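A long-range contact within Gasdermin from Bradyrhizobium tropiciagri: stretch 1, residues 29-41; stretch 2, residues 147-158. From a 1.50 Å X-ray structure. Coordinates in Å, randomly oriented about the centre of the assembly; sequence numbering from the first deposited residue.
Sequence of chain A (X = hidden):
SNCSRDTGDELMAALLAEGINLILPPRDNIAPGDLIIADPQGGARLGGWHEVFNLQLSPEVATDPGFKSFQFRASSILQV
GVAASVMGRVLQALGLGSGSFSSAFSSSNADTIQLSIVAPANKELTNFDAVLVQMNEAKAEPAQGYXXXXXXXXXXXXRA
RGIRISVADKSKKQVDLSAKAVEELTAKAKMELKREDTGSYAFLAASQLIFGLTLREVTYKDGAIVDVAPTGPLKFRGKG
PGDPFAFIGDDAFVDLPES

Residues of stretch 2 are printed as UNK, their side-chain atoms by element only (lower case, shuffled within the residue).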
# COMPACT_ATOMS: atom_id res chain seq x y z
N ASN A 29 -3.79 3.25 -10.95
CA ASN A 29 -4.76 2.57 -11.80
C ASN A 29 -5.41 1.36 -11.11
O ASN A 29 -5.55 0.28 -11.70
CB ASN A 29 -4.10 2.13 -13.11
CG ASN A 29 -2.97 1.15 -12.91
OD1 ASN A 29 -2.48 0.94 -11.79
ND2 ASN A 29 -2.51 0.54 -14.01
N ILE A 30 -5.87 1.52 -9.86
CA ILE A 30 -6.68 0.53 -9.16
C ILE A 30 -7.95 1.21 -8.68
O ILE A 30 -7.92 2.36 -8.23
CB ILE A 30 -5.94 -0.11 -7.96
CG1 ILE A 30 -4.70 -0.82 -8.42
CG2 ILE A 30 -6.84 -1.11 -7.20
CD1 ILE A 30 -3.97 -1.45 -7.27
N ALA A 31 -9.07 0.51 -8.81
CA ALA A 31 -10.36 1.08 -8.48
C ALA A 31 -11.04 0.23 -7.42
O ALA A 31 -10.80 -0.98 -7.33
CB ALA A 31 -11.28 1.14 -9.70
N PRO A 32 -11.90 0.82 -6.61
CA PRO A 32 -12.78 0.00 -5.77
C PRO A 32 -13.56 -0.98 -6.64
O PRO A 32 -13.97 -0.65 -7.75
CB PRO A 32 -13.70 1.03 -5.11
CG PRO A 32 -12.95 2.35 -5.19
CD PRO A 32 -12.21 2.26 -6.51
N GLY A 33 -13.71 -2.21 -6.12
CA GLY A 33 -14.37 -3.30 -6.84
C GLY A 33 -13.43 -4.19 -7.61
O GLY A 33 -13.88 -5.24 -8.10
N ASP A 34 -12.16 -3.80 -7.77
CA ASP A 34 -11.20 -4.63 -8.48
C ASP A 34 -11.00 -5.94 -7.75
O ASP A 34 -11.21 -6.06 -6.52
CB ASP A 34 -9.85 -3.91 -8.62
CG ASP A 34 -9.83 -2.89 -9.76
OD1 ASP A 34 -10.85 -2.75 -10.46
OD2 ASP A 34 -8.79 -2.23 -9.98
N LEU A 35 -10.57 -6.96 -8.50
CA LEU A 35 -10.40 -8.31 -7.97
C LEU A 35 -8.92 -8.62 -7.85
O LEU A 35 -8.16 -8.40 -8.79
CB LEU A 35 -11.09 -9.31 -8.90
CG LEU A 35 -10.89 -10.78 -8.55
CD1 LEU A 35 -11.67 -11.12 -7.31
CD2 LEU A 35 -11.35 -11.65 -9.73
N ILE A 36 -8.51 -9.15 -6.70
CA ILE A 36 -7.16 -9.67 -6.50
C ILE A 36 -7.26 -11.18 -6.38
O ILE A 36 -8.12 -11.71 -5.66
CB ILE A 36 -6.50 -9.05 -5.26
CG1 ILE A 36 -6.24 -7.58 -5.52
CG2 ILE A 36 -5.21 -9.80 -4.93
CD1 ILE A 36 -5.84 -6.83 -4.26
N ILE A 37 -6.40 -11.89 -7.12
CA ILE A 37 -6.27 -13.34 -7.01
C ILE A 37 -4.95 -13.63 -6.33
O ILE A 37 -3.90 -13.13 -6.75
CB ILE A 37 -6.34 -14.02 -8.39
CG1 ILE A 37 -7.64 -13.61 -9.09
CG2 ILE A 37 -6.18 -15.55 -8.26
CD1 ILE A 37 -7.79 -14.21 -10.48
N ALA A 38 -4.99 -14.42 -5.27
CA ALA A 38 -3.79 -14.68 -4.49
C ALA A 38 -3.58 -16.18 -4.36
O ALA A 38 -4.52 -16.93 -4.13
CB ALA A 38 -3.85 -14.06 -3.10
N ASP A 39 -2.33 -16.58 -4.49
CA ASP A 39 -1.90 -17.90 -4.12
C ASP A 39 -1.60 -17.91 -2.63
O ASP A 39 -0.70 -17.19 -2.19
CB ASP A 39 -0.65 -18.23 -4.93
CG ASP A 39 -0.08 -19.58 -4.64
OD1 ASP A 39 -0.54 -20.24 -3.68
OD2 ASP A 39 0.83 -20.02 -5.39
N PRO A 40 -2.29 -18.73 -1.82
CA PRO A 40 -1.98 -18.74 -0.38
C PRO A 40 -0.56 -19.17 -0.09
O PRO A 40 -0.04 -18.85 0.99
CB PRO A 40 -3.00 -19.72 0.20
CG PRO A 40 -3.45 -20.54 -0.96
CD PRO A 40 -3.41 -19.61 -2.14
N GLN A 41 0.11 -19.86 -1.02
CA GLN A 41 1.51 -20.25 -0.88
C GLN A 41 2.41 -19.57 -1.90
O GLN A 41 3.50 -20.08 -2.20
CB GLN A 41 1.66 -21.76 -1.01
CG GLN A 41 1.22 -22.55 0.22
CD GLN A 41 -0.26 -22.76 0.26
OE1 GLN A 41 -0.90 -23.04 -0.76
NE2 GLN A 41 -0.84 -22.60 1.45
N UNK A 147 -8.62 -22.62 -8.22
CA UNK A 147 -9.46 -23.48 -7.40
C UNK A 147 -8.94 -23.52 -5.96
O UNK A 147 -9.73 -23.49 -5.01
c UNK A 147 -9.54 -24.91 -7.98
o UNK A 147 -10.03 -24.86 -9.33
c UNK A 147 -10.48 -25.78 -7.16
N UNK A 148 -7.62 -23.58 -5.79
CA UNK A 148 -7.00 -23.41 -4.48
C UNK A 148 -6.50 -21.98 -4.25
O UNK A 148 -5.70 -21.75 -3.35
o UNK A 148 -3.56 -24.45 -4.95
o UNK A 148 -5.03 -23.70 -6.41
c UNK A 148 -5.85 -24.39 -4.30
c UNK A 148 -4.73 -24.16 -5.29
N UNK A 149 -6.95 -21.03 -5.05
CA UNK A 149 -6.60 -19.62 -4.89
C UNK A 149 -7.57 -18.92 -3.93
O UNK A 149 -8.65 -19.42 -3.62
n UNK A 149 -3.05 -19.59 -7.58
n UNK A 149 -2.59 -21.68 -6.70
c UNK A 149 -4.13 -19.26 -6.64
c UNK A 149 -5.53 -19.35 -7.25
c UNK A 149 -6.61 -18.90 -6.25
c UNK A 149 -2.35 -20.71 -7.57
n UNK A 149 -1.36 -20.87 -8.45
N UNK A 150 -7.14 -17.76 -3.44
CA UNK A 150 -7.97 -16.88 -2.64
C UNK A 150 -8.33 -15.64 -3.45
O UNK A 150 -7.55 -15.15 -4.27
c UNK A 150 -7.04 -17.60 -0.41
c UNK A 150 -7.27 -16.45 -1.34
o UNK A 150 -7.77 -18.58 -0.46
n UNK A 150 -6.04 -17.49 0.45
N UNK A 151 -9.52 -15.11 -3.18
CA UNK A 151 -10.10 -14.02 -3.97
C UNK A 151 -10.46 -12.86 -3.05
O UNK A 151 -11.10 -13.06 -2.01
c UNK A 151 -11.33 -14.51 -4.74
c UNK A 151 -9.93 -16.64 -7.52
c UNK A 151 -11.64 -16.89 -5.37
c UNK A 151 -10.20 -15.55 -6.70
c UNK A 151 -11.38 -17.98 -6.18
c UNK A 151 -10.53 -17.84 -7.26
c UNK A 151 -11.05 -15.67 -5.62
N UNK A 152 -10.07 -11.66 -3.43
CA UNK A 152 -10.32 -10.48 -2.62
C UNK A 152 -10.91 -9.39 -3.50
O UNK A 152 -10.39 -9.12 -4.60
c UNK A 152 -9.03 -9.97 -1.96
c UNK A 152 -7.07 -12.98 0.45
c UNK A 152 -6.83 -12.92 -0.90
c UNK A 152 -7.93 -12.05 1.04
c UNK A 152 -8.58 -11.09 0.26
c UNK A 152 -8.34 -11.01 -1.11
c UNK A 152 -7.47 -11.94 -1.68
N UNK A 153 -11.94 -8.72 -3.00
CA UNK A 153 -12.51 -7.55 -3.66
C UNK A 153 -11.95 -6.32 -2.97
O UNK A 153 -11.96 -6.24 -1.74
c UNK A 153 -14.05 -7.57 -3.59
c UNK A 153 -14.65 -8.84 -4.24
c UNK A 153 -14.62 -6.29 -4.26
N UNK A 154 -11.49 -5.34 -3.76
CA UNK A 154 -11.03 -4.08 -3.20
C UNK A 154 -12.23 -3.28 -2.74
O UNK A 154 -13.10 -2.92 -3.54
c UNK A 154 -9.82 -1.90 -3.65
c UNK A 154 -10.24 -3.27 -4.24
c UNK A 154 -9.04 -4.09 -4.76
N UNK A 155 -12.29 -3.00 -1.43
CA UNK A 155 -13.40 -2.19 -0.92
C UNK A 155 -12.99 -0.75 -0.60
O UNK A 155 -13.88 0.10 -0.49
o UNK A 155 -12.98 -3.00 1.31
c UNK A 155 -14.01 -2.85 0.32
c UNK A 155 -14.58 -4.21 -0.04
N UNK A 156 -11.70 -0.45 -0.45
CA UNK A 156 -11.27 0.95 -0.32
C UNK A 156 -9.90 1.09 -0.96
O UNK A 156 -9.03 0.23 -0.76
n UNK A 156 -13.47 1.49 5.61
c UNK A 156 -13.52 1.15 4.16
c UNK A 156 -11.18 1.42 1.14
c UNK A 156 -12.28 1.64 3.39
c UNK A 156 -12.40 1.13 1.97
N UNK A 157 -9.71 2.17 -1.72
CA UNK A 157 -8.42 2.53 -2.28
C UNK A 157 -7.86 3.68 -1.46
O UNK A 157 -8.58 4.66 -1.20
c UNK A 157 -7.24 3.35 -4.31
c UNK A 157 -9.05 1.70 -4.57
c UNK A 157 -8.54 2.91 -3.77
N UNK A 158 -6.61 3.58 -1.07
CA UNK A 158 -5.96 4.57 -0.23
C UNK A 158 -4.83 5.21 -1.02
O UNK A 158 -3.99 4.50 -1.57
c UNK A 158 -5.37 3.92 1.03
n UNK A 158 -7.96 1.98 2.80
c UNK A 158 -8.67 3.39 4.76
c UNK A 158 -6.97 3.99 3.06
c UNK A 158 -6.75 5.21 3.71
c UNK A 158 -7.50 5.50 4.86
c UNK A 158 -7.02 2.13 1.79
c UNK A 158 -6.41 3.37 1.90
c UNK A 158 -7.92 3.10 3.60
c UNK A 158 -8.43 4.60 5.36
O HOH W 1 -2.93 -24.29 -2.17

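Position 147 carries three side-chain atoms, one carbon bearing an oxygen and a second carbon, and lies out of reach of stretch 1; this small branched hydroxyl side chain is Thr 147. At position 148 two carbons lead to a pair of oxygens, a short carboxylate. Its backbone O is 3.4 Å from CD of Pro 40, and one carboxylate oxygen accepts from a water that also donates to OE1 of Gln 41. It is Asp 148.

Position 149 has three carbons, a nitrogen, and then a carbon carrying two more nitrogens, a chain laid against Ala 38 and Asp 39; this is the guanidinium of Arg 149. Its CD lies 3.4 Å from O of Ala 38, and CB of Asp 39 sits over one face of the guanidinium. NH2 is 3.9 Å from OD2 of Asp 39, a long salt bridge in which the oxygen lies well out of the guanidinium plane, so charge alone attracts. Within the stretch, NH1 pairs with OD1 of Asp 148 at 3.2 Å.

At position 150, two carbons end in one oxygen and one nitrogen, a carboxamide beside Pro 40, hence Asn 150. Its backbone exchanges two hydrogen bonds with Ala 38, N to O and O to N both at 2.8 Å.

Position 151 shows one carbon followed by a six-carbon ring without a hydroxyl, lying by Ile 37 and Leu 35: Phe 151. Its CE1 approaches CG2 of Ile 37 at 4.0 Å, and its CB lies 4.3 Å from CD1 of Leu 35. The same seven carbons recur at position 152, with the side chain on the other face of the sheet by Ala 38, making it Phe 152. CB of Ala 38 meets the ring edge, 3.9 Å from CE1; the small methyl lies beside the ring near its plane.

Position 153 has three carbons, one bearing the other two, close to Gly 33, and is Val 153; its CG1 comes within 4.0 Å of CA of Gly 33. Position 154 repeats this fork but points toward stretch 1, with one branch against Ile 36 and Asp 34; it is Val 154. Its CG2 lies 4.2 Å from CD1 of Ile 36 and 3.9 Å from CB of Asp 34.

Position 155, a carbon bearing one oxygen and one carbon, points away and is Thr 155. Position 156, four carbons in a row ending in nitrogen, also points away: Lys 156. Position 157 returns to a three-carbon fork directed toward stretch 1, facing Pro 32; it is Val 157. CG2 of Val 157 lies 3.8 Å from CD of Pro 32. Position 158, with fused five- and six-membered rings holding one nitrogen, is Trp 158, beyond reach of stretch 1.

The contact is an antiparallel strand pairing, with hydrogen-bonded pairs at Ile 36–Phe 152 and Ala 38–Asn 150. Alternation places Leu 35, Ile 37, Phe 151 and Val 153 on one face, and Ile 36, Ala 38, Phe 152 and Asn 150 on the other. The type II turn from Ala 31 to Asp 34 extends the ladder: Gly 33 N donates to Val 154 O at 2.7 Å, while Val 154 N donates to Asp 34 O at 2.9 Å.

Stretch 2 147-158: TDRNFFVVTKVW
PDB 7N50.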